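PDB 6LZI: DNA mismatch repair protein MutL from Aquifex aeolicus, which binds and probably hydrolyses ATP through a Bergerat-type ATPase fold as part of DNA mismatch repair, here crystallised as its ATPase region with ADP. Local coordinates for residues A[170-175]-A[232-237]; A[198-203]-A[260-265]; A[210-213]-A[218-221]. All coordinates share one frame; numbering follows the deposited sequence.

Interaction 1 (A[170-175]-A[232-237]); sequences YALTNP and KYYVFI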
loop_
_atom_site.group_PDB
_atom_site.type_symbol
_atom_site.label_atom_id
_atom_site.label_comp_id
_atom_site.label_asym_id
_atom_site.label_seq_id
_atom_site.Cartn_x
_atom_site.Cartn_y
_atom_site.Cartn_z
ATOM N N TYR A 170 0.237 -1.287 4.081
ATOM C CA TYR A 170 -0.970 -1.927 3.557
ATOM C C TYR A 170 -1.010 -3.428 3.893
ATOM O O TYR A 170 -2.078 -4.013 4.158
ATOM C CB TYR A 170 -0.979 -1.796 2.035
ATOM C CG TYR A 170 -1.438 -0.472 1.532
ATOM C CD1 TYR A 170 -2.713 -0.098 1.686
ATOM C CD2 TYR A 170 -0.584 0.366 0.812
ATOM C CE1 TYR A 170 -3.174 1.080 1.199
ATOM C CE2 TYR A 170 -1.041 1.587 0.297
ATOM C CZ TYR A 170 -2.349 1.923 0.527
ATOM O OH TYR A 170 -2.909 3.078 0.012
ATOM N N ALA A 171 0.133 -4.086 3.849
ATOM C CA ALA A 171 0.046 -5.494 4.196
ATOM C C ALA A 171 -0.326 -5.699 5.664
ATOM O O ALA A 171 -0.992 -6.702 6.003
ATOM C CB ALA A 171 1.351 -6.252 3.987
ATOM N N LEU A 172 0.098 -4.783 6.526
ATOM C CA LEU A 172 -0.242 -4.961 7.933
ATOM C C LEU A 172 -1.727 -4.797 8.248
ATOM O O LEU A 172 -2.159 -5.304 9.302
ATOM C CB LEU A 172 0.590 -4.007 8.783
ATOM C CG LEU A 172 2.081 -4.448 8.931
ATOM C CD1 LEU A 172 3.010 -3.280 9.411
ATOM C CD2 LEU A 172 2.316 -5.672 9.810
ATOM N N THR A 173 -2.519 -4.116 7.413
ATOM C CA THR A 173 -3.948 -3.998 7.669
ATOM C C THR A 173 -4.784 -4.820 6.718
ATOM O O THR A 173 -6.001 -4.709 6.735
ATOM C CB THR A 173 -4.393 -2.546 7.571
ATOM O OG1 THR A 173 -3.913 -1.955 6.354
ATOM C CG2 THR A 173 -3.767 -1.828 8.743
ATOM N N ASN A 174 -4.146 -5.594 5.861
ATOM C CA ASN A 174 -4.864 -6.390 4.890
ATOM C C ASN A 174 -4.314 -7.791 4.867
ATOM O O ASN A 174 -3.703 -8.201 3.878
ATOM C CB ASN A 174 -4.744 -5.731 3.518
ATOM C CG ASN A 174 -5.559 -4.466 3.429
ATOM O OD1 ASN A 174 -6.778 -4.530 3.239
ATOM N ND2 ASN A 174 -4.891 -3.292 3.600
ATOM N N PRO A 175 -4.453 -8.533 5.965
ATOM C CA PRO A 175 -3.779 -9.822 6.022
ATOM C C PRO A 175 -4.425 -10.828 5.105
ATOM O O PRO A 175 -3.775 -11.804 4.804
ATOM C CB PRO A 175 -3.881 -10.224 7.515
ATOM C CG PRO A 175 -5.061 -9.578 7.947
ATOM C CD PRO A 175 -5.064 -8.216 7.278
ATOM N N LYS A 232 10.776 -0.098 16.793
ATOM C CA LYS A 232 9.838 0.321 15.756
ATOM C C LYS A 232 8.423 0.316 16.327
ATOM O O LYS A 232 8.032 -0.674 16.973
ATOM C CB LYS A 232 9.899 -0.627 14.541
ATOM C CG LYS A 232 11.219 -0.609 13.742
ATOM C CD LYS A 232 11.427 0.720 13.016
ATOM C CE LYS A 232 12.791 0.791 12.289
ATOM N NZ LYS A 232 12.798 -0.014 11.014
ATOM N N TYR A 233 7.651 1.384 16.054
ATOM C CA TYR A 233 6.374 1.620 16.742
ATOM C C TYR A 233 5.317 2.041 15.734
ATOM O O TYR A 233 5.221 3.226 15.381
ATOM C CB TYR A 233 6.537 2.669 17.837
ATOM C CG TYR A 233 7.756 2.391 18.642
ATOM C CD1 TYR A 233 8.999 2.891 18.256
ATOM C CD2 TYR A 233 7.686 1.589 19.760
ATOM C CE1 TYR A 233 10.132 2.602 18.989
ATOM C CE2 TYR A 233 8.823 1.303 20.517
ATOM C CZ TYR A 233 10.037 1.814 20.129
ATOM O OH TYR A 233 11.171 1.527 20.868
ATOM N N TYR A 234 4.527 1.054 15.286
ATOM C CA TYR A 234 3.468 1.219 14.306
ATOM C C TYR A 234 2.120 1.323 14.999
ATOM O O TYR A 234 1.849 0.629 15.987
ATOM C CB TYR A 234 3.458 0.042 13.328
ATOM C CG TYR A 234 4.694 -0.039 12.474
ATOM C CD1 TYR A 234 5.873 -0.536 12.979
ATOM C CD2 TYR A 234 4.682 0.425 11.155
ATOM C CE1 TYR A 234 7.014 -0.576 12.194
ATOM C CE2 TYR A 234 5.810 0.360 10.358
ATOM C CZ TYR A 234 6.978 -0.124 10.901
ATOM O OH TYR A 234 8.089 -0.185 10.115
ATOM N N VAL A 235 1.278 2.204 14.485
ATOM C CA VAL A 235 -0.020 2.476 15.079
ATOM C C VAL A 235 -1.060 2.556 13.973
ATOM O O VAL A 235 -0.933 3.361 13.042
ATOM C CB VAL A 235 -0.041 3.789 15.872
ATOM C CG1 VAL A 235 -1.423 3.973 16.448
ATOM C CG2 VAL A 235 1.029 3.788 16.953
ATOM N N PHE A 236 -2.115 1.776 14.114
ATOM C CA PHE A 236 -3.221 1.792 13.169
ATOM C C PHE A 236 -4.454 2.096 13.989
ATOM O O PHE A 236 -4.778 1.336 14.905
ATOM C CB PHE A 236 -3.364 0.449 12.435
ATOM C CG PHE A 236 -2.134 0.061 11.662
ATOM C CD1 PHE A 236 -1.925 0.547 10.374
ATOM C CD2 PHE A 236 -1.176 -0.750 12.234
ATOM C CE1 PHE A 236 -0.779 0.243 9.657
ATOM C CE2 PHE A 236 0.015 -1.087 11.502
ATOM C CZ PHE A 236 0.183 -0.609 10.218
ATOM N N ILE A 237 -5.099 3.229 13.708
ATOM C CA ILE A 237 -6.343 3.585 14.380
ATOM C C ILE A 237 -7.479 3.391 13.385
ATOM O O ILE A 237 -7.531 4.061 12.345
ATOM C CB ILE A 237 -6.298 5.002 14.961
ATOM C CG1 ILE A 237 -5.135 5.091 15.970
ATOM C CG2 ILE A 237 -7.590 5.287 15.683
ATOM C CD1 ILE A 237 -5.241 6.203 17.006
#
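Phe236, on strand 232-237, puts its ring against Leu172 and Thr173 late in helix 156-173, and these three residues bury most of the surface of the contact. The methyl CG2 of Thr173 lies over one face of the ring, 3.9 Å from its centroid and 30° off the normal, a CH-pi contact. Threonine suits the place because it branches: the methyl is given to the ring while OG1 (chi1 50°) is tucked between the backbone N and the carbonyl carbon. Leu172 crosses Phe236 at about a right angle and meets the far end of the ring, its CB 3.7 Å from Phe236 CZ. Leu172 CD1 stays 4.0 Å from Phe236 CZ and also comes within 4.4 Å of Tyr234 CD2, a looser touch. The ring of Tyr264 on the neighbouring strand meets that of Phe236, the planes about 20° apart. Were Phe236 an alanine, the Thr173 methyl and Leu172 CB would probably lose their aromatic partner and a gap would open between helix and strand. This helix-on-sheet packing is consistent with a junction between the ATPase part, whose large sheet is completed by strands 178-183 and 186-191, and the S5-like domain.

Interaction 2 (A[198-203]-A[260-265]); sequences ERVEEV and LVVLYA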
loop_
_atom_site.group_PDB
_atom_site.type_symbol
_atom_site.label_atom_id
_atom_site.label_comp_id
_atom_site.label_asym_id
_atom_site.label_seq_id
_atom_site.Cartn_x
_atom_site.Cartn_y
_atom_site.Cartn_z
ATOM N N GLU A 198 0.252 -13.928 11.932
ATOM C CA GLU A 198 1.190 -14.465 10.944
ATOM C C GLU A 198 1.703 -13.371 10.019
ATOM O O GLU A 198 2.897 -13.361 9.660
ATOM C CB GLU A 198 0.551 -15.568 10.110
ATOM C CG GLU A 198 0.376 -16.818 10.894
ATOM C CD GLU A 198 -0.796 -17.657 10.414
ATOM O OE1 GLU A 198 -1.466 -17.306 9.399
ATOM O OE2 GLU A 198 -1.046 -18.691 11.075
ATOM N N ARG A 199 0.813 -12.426 9.648
ATOM C CA ARG A 199 1.178 -11.363 8.716
ATOM C C ARG A 199 2.135 -10.365 9.377
ATOM O O ARG A 199 3.141 -9.961 8.775
ATOM C CB ARG A 199 -0.098 -10.676 8.227
ATOM C CG ARG A 199 0.094 -9.361 7.441
ATOM C CD ARG A 199 1.041 -9.554 6.241
ATOM N NE ARG A 199 0.468 -10.491 5.277
ATOM C CZ ARG A 199 -0.393 -10.187 4.320
ATOM N NH1 ARG A 199 -0.897 -8.961 4.093
ATOM N NH2 ARG A 199 -0.729 -11.158 3.485
ATOM N N VAL A 200 1.884 -10.018 10.635
ATOM C CA VAL A 200 2.842 -9.194 11.362
ATOM C C VAL A 200 4.205 -9.844 11.386
ATOM O O VAL A 200 5.221 -9.178 11.199
ATOM C CB VAL A 200 2.326 -8.922 12.784
ATOM C CG1 VAL A 200 3.363 -8.165 13.560
ATOM C CG2 VAL A 200 1.131 -8.018 12.600
ATOM N N GLU A 201 4.237 -11.134 11.682
ATOM C CA GLU A 201 5.500 -11.802 11.905
ATOM C C GLU A 201 6.280 -11.942 10.599
ATOM O O GLU A 201 7.512 -11.801 10.595
ATOM C CB GLU A 201 5.223 -13.107 12.611
ATOM C CG GLU A 201 4.780 -12.796 14.022
ATOM C CD GLU A 201 4.434 -13.988 14.853
ATOM O OE1 GLU A 201 4.288 -13.798 16.061
ATOM O OE2 GLU A 201 4.354 -15.114 14.318
ATOM N N GLU A 202 5.571 -12.221 9.500
ATOM C CA GLU A 202 6.227 -12.271 8.190
ATOM C C GLU A 202 6.831 -10.914 7.850
ATOM O O GLU A 202 7.972 -10.841 7.371
ATOM C CB GLU A 202 5.239 -12.716 7.105
ATOM C CG GLU A 202 4.757 -14.150 7.219
ATOM C CD GLU A 202 5.893 -15.177 7.219
ATOM O OE1 GLU A 202 6.826 -15.107 6.374
ATOM O OE2 GLU A 202 5.851 -16.035 8.105
ATOM N N VAL A 203 6.071 -9.826 8.098
ATOM C CA VAL A 203 6.519 -8.467 7.743
ATOM C C VAL A 203 7.774 -8.101 8.517
ATOM O O VAL A 203 8.738 -7.574 7.953
ATOM C CB VAL A 203 5.404 -7.435 8.000
ATOM C CG1 VAL A 203 5.982 -5.893 8.011
ATOM C CG2 VAL A 203 4.290 -7.552 6.970
ATOM N N LEU A 260 9.835 -3.986 19.088
ATOM C CA LEU A 260 8.866 -3.818 18.012
ATOM C C LEU A 260 7.460 -3.795 18.607
ATOM O O LEU A 260 7.103 -4.691 19.383
ATOM C CB LEU A 260 8.964 -4.962 16.994
ATOM C CG LEU A 260 7.741 -4.969 16.082
ATOM C CD1 LEU A 260 7.806 -3.824 15.051
ATOM C CD2 LEU A 260 7.674 -6.373 15.491
ATOM N N VAL A 261 6.664 -2.783 18.247
ATOM C CA VAL A 261 5.300 -2.654 18.758
ATOM C C VAL A 261 4.388 -2.347 17.590
ATOM O O VAL A 261 4.566 -1.324 16.925
ATOM C CB VAL A 261 5.162 -1.554 19.816
ATOM C CG1 VAL A 261 3.707 -1.482 20.271
ATOM C CG2 VAL A 261 6.097 -1.786 21.027
ATOM N N VAL A 262 3.416 -3.232 17.314
ATOM C CA VAL A 262 2.442 -2.971 16.276
ATOM C C VAL A 262 1.111 -2.890 16.965
ATOM O O VAL A 262 0.614 -3.893 17.481
ATOM C CB VAL A 262 2.413 -4.049 15.184
ATOM C CG1 VAL A 262 1.426 -3.626 14.094
ATOM C CG2 VAL A 262 3.825 -4.313 14.652
ATOM N N LEU A 263 0.522 -1.704 16.969
ATOM C CA LEU A 263 -0.687 -1.444 17.724
ATOM C C LEU A 263 -1.855 -1.206 16.779
ATOM O O LEU A 263 -1.827 -0.281 15.961
ATOM C CB LEU A 263 -0.506 -0.238 18.645
ATOM C CG LEU A 263 -1.752 0.274 19.377
ATOM C CD1 LEU A 263 -2.216 -0.710 20.447
ATOM C CD2 LEU A 263 -1.468 1.633 19.991
ATOM N N TYR A 264 -2.881 -2.033 16.915
ATOM C CA TYR A 264 -4.151 -1.863 16.212
ATOM C C TYR A 264 -5.167 -1.328 17.201
ATOM O O TYR A 264 -5.581 -2.039 18.120
ATOM C CB TYR A 264 -4.628 -3.193 15.628
ATOM C CG TYR A 264 -3.663 -3.735 14.602
ATOM C CD1 TYR A 264 -2.536 -4.497 14.991
ATOM C CD2 TYR A 264 -3.871 -3.462 13.267
ATOM C CE1 TYR A 264 -1.663 -4.978 13.986
ATOM C CE2 TYR A 264 -2.978 -3.925 12.274
ATOM C CZ TYR A 264 -1.899 -4.705 12.680
ATOM O OH TYR A 264 -0.994 -5.156 11.740
ATOM N N ALA A 265 -5.550 -0.069 17.023
ATOM C CA ALA A 265 -6.528 0.580 17.876
ATOM C C ALA A 265 -7.835 0.724 17.106
ATOM O O ALA A 265 -7.834 1.088 15.926
ATOM C CB ALA A 265 -6.029 1.953 18.329
#
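Helix-on-sheet packing within the S5-like domain brings Val200, on helix 196-204, against Val262 and Tyr264 of strand 260-266. Val200 carries most of the buried surface, and its two methyls are shared between the two partners. CG1, anti to the backbone N (chi1 176°), meets Val262 nearly tip to tip, 4.0 Å from Val262 CG2. The other methyl, Val200 CG2, goes to Tyr264 and lies at the edge of the ring near its plane, 3.7 Å from Tyr264 OH and 4.4 Å from Tyr264 CE1. Val200 and Tyr264 run antiparallel alongside one another, which brings the methyl to the phenol end of the ring. Valine suits the place because its two methyls, branching at CB, reach two strand residues at once. Val262 and Tyr264 are two residues apart on the strand and thus both face the helix. Tyrosine adds length and a polar end: its hydroxyl, set beside the apolar methyl, is hydrogen-bonded to the backbone O of Leu172, late in helix 156-173. No hydrogen bond joins the two segments themselves, and what holds them is apolar contact. Nearby, Phe204 of the same helix also packs on Val262, and Leu196 on Tyr264. The contact thus lays helix 196-204 on the middle strand of a mixed sheet, 260-266, as in the alpha/beta S5-like domain of this family.

Interaction 3 (A[210-213]-A[218-221]); sequences ELYA and ITLR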
loop_
_atom_site.group_PDB
_atom_site.type_symbol
_atom_site.label_atom_id
_atom_site.label_comp_id
_atom_site.label_asym_id
_atom_site.label_seq_id
_atom_site.Cartn_x
_atom_site.Cartn_y
_atom_site.Cartn_z
ATOM N N GLU A 210 1.050 -11.437 21.314
ATOM C CA GLU A 210 -0.160 -10.673 21.089
ATOM C C GLU A 210 -0.742 -10.257 22.437
ATOM O O GLU A 210 -0.961 -11.098 23.301
ATOM C CB GLU A 210 -1.156 -11.537 20.314
ATOM C CG GLU A 210 -2.521 -10.914 20.107
ATOM C CD GLU A 210 -3.386 -11.724 19.169
ATOM O OE1 GLU A 210 -2.988 -12.838 18.778
ATOM O OE2 GLU A 210 -4.463 -11.223 18.808
ATOM N N LEU A 211 -1.022 -8.970 22.572
ATOM C CA LEU A 211 -1.591 -8.356 23.763
ATOM C C LEU A 211 -2.934 -7.727 23.401
ATOM O O LEU A 211 -3.145 -7.304 22.270
ATOM C CB LEU A 211 -0.685 -7.283 24.276
ATOM C CG LEU A 211 0.751 -7.710 24.613
ATOM C CD1 LEU A 211 1.612 -6.465 24.983
ATOM C CD2 LEU A 211 0.769 -8.766 25.697
ATOM N N TYR A 212 -3.840 -7.645 24.375
ATOM C CA TYR A 212 -5.185 -7.173 24.082
ATOM C C TYR A 212 -5.729 -6.424 25.296
ATOM O O TYR A 212 -5.455 -6.806 26.440
ATOM C CB TYR A 212 -6.081 -8.364 23.725
ATOM C CG TYR A 212 -7.542 -8.073 23.452
ATOM C CD1 TYR A 212 -7.980 -7.728 22.173
ATOM C CD2 TYR A 212 -8.492 -8.197 24.457
ATOM C CE1 TYR A 212 -9.317 -7.485 21.918
ATOM C CE2 TYR A 212 -9.826 -7.959 24.205
ATOM C CZ TYR A 212 -10.227 -7.602 22.934
ATOM O OH TYR A 212 -11.562 -7.360 22.699
ATOM N N ALA A 213 -6.507 -5.366 25.041
ATOM C CA ALA A 213 -7.176 -4.639 26.119
ATOM C C ALA A 213 -8.331 -3.836 25.542
ATOM O O ALA A 213 -8.187 -3.209 24.494
ATOM C CB ALA A 213 -6.207 -3.709 26.854
ATOM N N ILE A 218 -13.579 0.908 23.418
ATOM C CA ILE A 218 -12.204 1.145 22.993
ATOM C C ILE A 218 -11.477 -0.189 22.979
ATOM O O ILE A 218 -11.470 -0.897 23.990
ATOM C CB ILE A 218 -11.502 2.129 23.946
ATOM C CG1 ILE A 218 -9.984 1.997 23.825
ATOM C CG2 ILE A 218 -11.961 1.877 25.395
ATOM C CD1 ILE A 218 -9.427 2.291 22.460
ATOM N N THR A 219 -10.852 -0.533 21.848
ATOM C CA THR A 219 -10.203 -1.836 21.733
ATOM C C THR A 219 -8.775 -1.697 21.213
ATOM O O THR A 219 -8.528 -0.982 20.233
ATOM C CB THR A 219 -11.036 -2.762 20.840
ATOM O OG1 THR A 219 -12.369 -2.826 21.376
ATOM C CG2 THR A 219 -10.454 -4.165 20.831
ATOM N N LEU A 220 -7.842 -2.385 21.885
ATOM C CA LEU A 220 -6.426 -2.403 21.531
ATOM C C LEU A 220 -5.971 -3.843 21.344
ATOM O O LEU A 220 -6.319 -4.721 22.140
ATOM C CB LEU A 220 -5.575 -1.741 22.625
ATOM C CG LEU A 220 -5.912 -0.320 23.023
ATOM C CD1 LEU A 220 -5.148 0.043 24.317
ATOM C CD2 LEU A 220 -5.615 0.669 21.904
ATOM N N ARG A 221 -5.229 -4.077 20.275
ATOM C CA ARG A 221 -4.566 -5.338 20.004
ATOM C C ARG A 221 -3.157 -4.971 19.548
ATOM O O ARG A 221 -2.997 -4.272 18.530
ATOM C CB ARG A 221 -5.326 -6.114 18.916
ATOM C CG ARG A 221 -4.869 -7.540 18.640
ATOM C CD ARG A 221 -5.636 -8.111 17.450
ATOM N NE ARG A 221 -5.385 -9.529 17.321
ATOM C CZ ARG A 221 -5.864 -10.305 16.355
ATOM N NH1 ARG A 221 -6.643 -9.802 15.390
ATOM N NH2 ARG A 221 -5.541 -11.591 16.367
#
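Arg221 and Glu210 form a salt bridge beside the backbone ladder of an antiparallel beta hairpin. From CB the arginine runs extended, starting with CG anti to the backbone N (chi1 -172°). CB passes Leu211 O at 4.2 Å; CG lies 3.7 Å from Glu210 OE2, and CD is 3.6 Å from the same oxygen. The NE contact with OE2 is so short that its exact length is doubtful. CZ follows at 3.0 Å from Glu210 OE2, and NH2 donates to that oxygen at 2.7 Å, on the syn side but 27° out of the carboxylate plane. OE2 itself sits at the guanidinium edge, close to that group's plane. At the tip, NH1 hydrogen-bonds a di(hydroxyethyl)ether molecule, probably from the crystallisation liquor. One pair further along the ladder, Ala213 N bonds Leu220 O at 3.0 Å, and Leu220 N bonds Ala213 O at 2.8 Å. Tyr212, paired with Arg221, leans across Thr219, whose CG2 lies 3.7 Å from Tyr212 CE1, while the Tyr212 hydroxyl hydrogen-bonds Glu214. Arginine offers the length to reach the carboxylate; the opposite charges probably add to the cross-strand backbone bonds, on a partly exposed face where water would be likely to weaken them.

Following the chain from the N terminus, 170-175 covers the last part of helix 156-173 and the residues after it, and 198-203 lies on helix 196-204. The hairpin of interaction 3 then closes a short loop between 210-213 and 218-221. Strand 232-237 returns to the first helix in interaction 1, and strand 260-265 to the second in interaction 2, so these two longer loops cross, and both enclose the hairpin. All three contacts reach one mixed sheet. Interactions 1 and 2 use neighbouring strands, probably hydrogen-bonded at Phe236 O and Ala265 N; interactions 2 and 3 are probably joined likewise by Arg221 O and Tyr264 N. Interaction 1 ties helix 156-173 to the sheet, while 2 and 3 join helix 196-204 and the edge hairpin to it.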